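Local coordinates for SusD homolog (Bacteroides thetaiotaomicron VPI-5482, PDB 3FDH), which probably binds glycans at the outer membrane as a SusD/RagB-family lipoprotein, serving carbohydrate uptake by this gut bacterium, at residues Ser334-Met339 against Tyr421-Gly426. Sequence-based numbering, arbitrary orientation.
Sequences SYHELM and YLAMWG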
# COMPACT_ATOMS: atom_id res chain seq x y z
N SER A 334 -7.59 0.62 -3.52
CA SER A 334 -8.62 -0.38 -3.82
C SER A 334 -10.01 -0.08 -3.31
O SER A 334 -10.23 0.68 -2.36
CB SER A 334 -8.19 -1.73 -3.32
OG SER A 334 -8.12 -1.75 -1.91
N TYR A 335 -10.97 -0.70 -3.99
CA TYR A 335 -12.33 -0.60 -3.56
C TYR A 335 -12.46 -1.23 -2.18
O TYR A 335 -13.14 -0.70 -1.30
CB TYR A 335 -13.26 -1.27 -4.54
CG TYR A 335 -14.72 -1.37 -4.10
CD1 TYR A 335 -15.51 -0.25 -3.93
CD2 TYR A 335 -15.31 -2.62 -3.89
CE1 TYR A 335 -16.82 -0.37 -3.52
CE2 TYR A 335 -16.63 -2.74 -3.51
CZ TYR A 335 -17.38 -1.63 -3.33
OH TYR A 335 -18.70 -1.80 -2.97
N HIS A 336 -11.75 -2.33 -1.97
CA HIS A 336 -11.85 -3.02 -0.67
C HIS A 336 -11.32 -2.13 0.42
O HIS A 336 -11.92 -2.07 1.49
CB HIS A 336 -11.27 -4.47 -0.59
CG HIS A 336 -9.89 -4.64 -1.12
ND1 HIS A 336 -9.63 -4.85 -2.47
CD2 HIS A 336 -8.69 -4.66 -0.49
CE1 HIS A 336 -8.32 -4.98 -2.63
NE2 HIS A 336 -7.73 -4.85 -1.45
N GLU A 337 -10.22 -1.44 0.16
CA GLU A 337 -9.67 -0.52 1.17
C GLU A 337 -10.71 0.53 1.51
O GLU A 337 -10.92 0.90 2.67
CB GLU A 337 -8.38 0.18 0.72
CG GLU A 337 -7.98 1.23 1.72
CD GLU A 337 -6.81 2.11 1.33
OE1 GLU A 337 -6.04 1.83 0.38
OE2 GLU A 337 -6.70 3.16 1.96
N LEU A 338 -11.41 1.01 0.51
CA LEU A 338 -12.40 2.07 0.75
C LEU A 338 -13.55 1.55 1.62
O LEU A 338 -14.11 2.23 2.48
CB LEU A 338 -12.92 2.62 -0.58
CG LEU A 338 -13.81 3.85 -0.50
CD1 LEU A 338 -12.99 5.07 -0.20
CD2 LEU A 338 -14.62 3.97 -1.83
N MSE A 339 -13.89 0.30 1.40
CA MSE A 339 -15.00 -0.30 2.17
C MSE A 339 -14.59 -0.60 3.59
O MSE A 339 -15.43 -0.59 4.50
CB MSE A 339 -15.56 -1.56 1.48
CG MSE A 339 -16.24 -1.27 0.12
SE MSE A 339 -17.72 -0.01 0.23
CE MSE A 339 -16.90 1.60 -0.12
N TYR A 421 -6.50 -6.06 7.18
CA TYR A 421 -5.15 -6.66 7.16
C TYR A 421 -5.06 -7.88 6.24
O TYR A 421 -4.22 -7.90 5.33
CB TYR A 421 -4.62 -6.95 8.57
CG TYR A 421 -3.30 -7.70 8.57
CD1 TYR A 421 -3.29 -9.09 8.58
CD2 TYR A 421 -2.09 -7.03 8.61
CE1 TYR A 421 -2.12 -9.81 8.53
CE2 TYR A 421 -0.89 -7.74 8.58
CZ TYR A 421 -0.89 -9.12 8.56
OH TYR A 421 0.31 -9.85 8.54
N LEU A 422 -6.01 -8.82 6.34
CA LEU A 422 -6.00 -10.03 5.52
C LEU A 422 -6.31 -9.76 4.04
O LEU A 422 -5.74 -10.41 3.15
CB LEU A 422 -6.98 -11.09 6.07
CG LEU A 422 -6.55 -11.60 7.45
CD1 LEU A 422 -7.64 -12.57 7.95
CD2 LEU A 422 -5.19 -12.33 7.39
N ALA A 423 -7.19 -8.79 3.79
CA ALA A 423 -7.55 -8.39 2.41
C ALA A 423 -6.43 -7.74 1.61
O ALA A 423 -6.35 -7.83 0.41
CB ALA A 423 -8.74 -7.45 2.41
N MSE A 424 -5.58 -7.06 2.35
CA MSE A 424 -4.53 -6.18 1.79
C MSE A 424 -3.16 -6.86 1.59
O MSE A 424 -2.19 -6.30 1.11
CB MSE A 424 -4.55 -4.85 2.53
CG MSE A 424 -5.78 -4.10 2.26
SE MSE A 424 -5.99 -2.36 3.05
CE MSE A 424 -4.72 -1.30 2.01
N TRP A 425 -3.22 -8.16 1.82
CA TRP A 425 -2.13 -9.10 1.47
C TRP A 425 -2.33 -9.49 0.01
O TRP A 425 -3.40 -9.90 -0.40
CB TRP A 425 -2.27 -10.37 2.31
CG TRP A 425 -1.35 -11.47 1.96
CD1 TRP A 425 -0.00 -11.37 1.77
CD2 TRP A 425 -1.67 -12.85 1.85
NE1 TRP A 425 0.55 -12.60 1.52
CE2 TRP A 425 -0.46 -13.53 1.53
CE3 TRP A 425 -2.87 -13.61 1.98
CZ2 TRP A 425 -0.41 -14.90 1.37
CZ3 TRP A 425 -2.81 -14.95 1.77
CH2 TRP A 425 -1.58 -15.60 1.50
N GLY A 426 -1.28 -9.38 -0.76
CA GLY A 426 -1.28 -9.71 -2.16
C GLY A 426 -0.12 -9.19 -2.99
O GLY A 426 0.97 -8.89 -2.45
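His336 and Met424 meet through different chi1 settings: CG of His336 sits between its backbone N and carbonyl carbon (chi1 50°), swinging the imidazole toward the end of helix 412-423, while CG of Met424 lies anti to the carbonyl carbon and the chain reaches back to helix 335-348. There Met424 CG touches the edge of the imidazole, 4.0 Å from His336 CD2. His336 CD2 also lies 4.0 Å from Ala423 CB, and Ala423 O approaches the ring obliquely, 3.8 Å from His336 NE2. Beyond CG, Met424, a selenomethionine, bends at chi3 (72°) and lays its terminal methyl across the extended side chain of Glu337, with CE 3.8 Å from Glu337 OE1. This buried contact joins the first turn of helix 335-348 to the end of helix 412-423 within the mainly helical SusD-like fold. Ser334 is the N-cap of helix 335-348: its OG accepts from Glu337 N at 3.0 Å and lies over the centre of one face of the His336 ring. Glu430 is hydrogen-bonded through OE1 to His336 NE2 and through OE2 to Ser334 OG, fixing the imidazole's outer end, and Arg204 forms a salt bridge with Glu337 OE1, which probably offsets the charge of the carboxylate bordering the Met424 methyl.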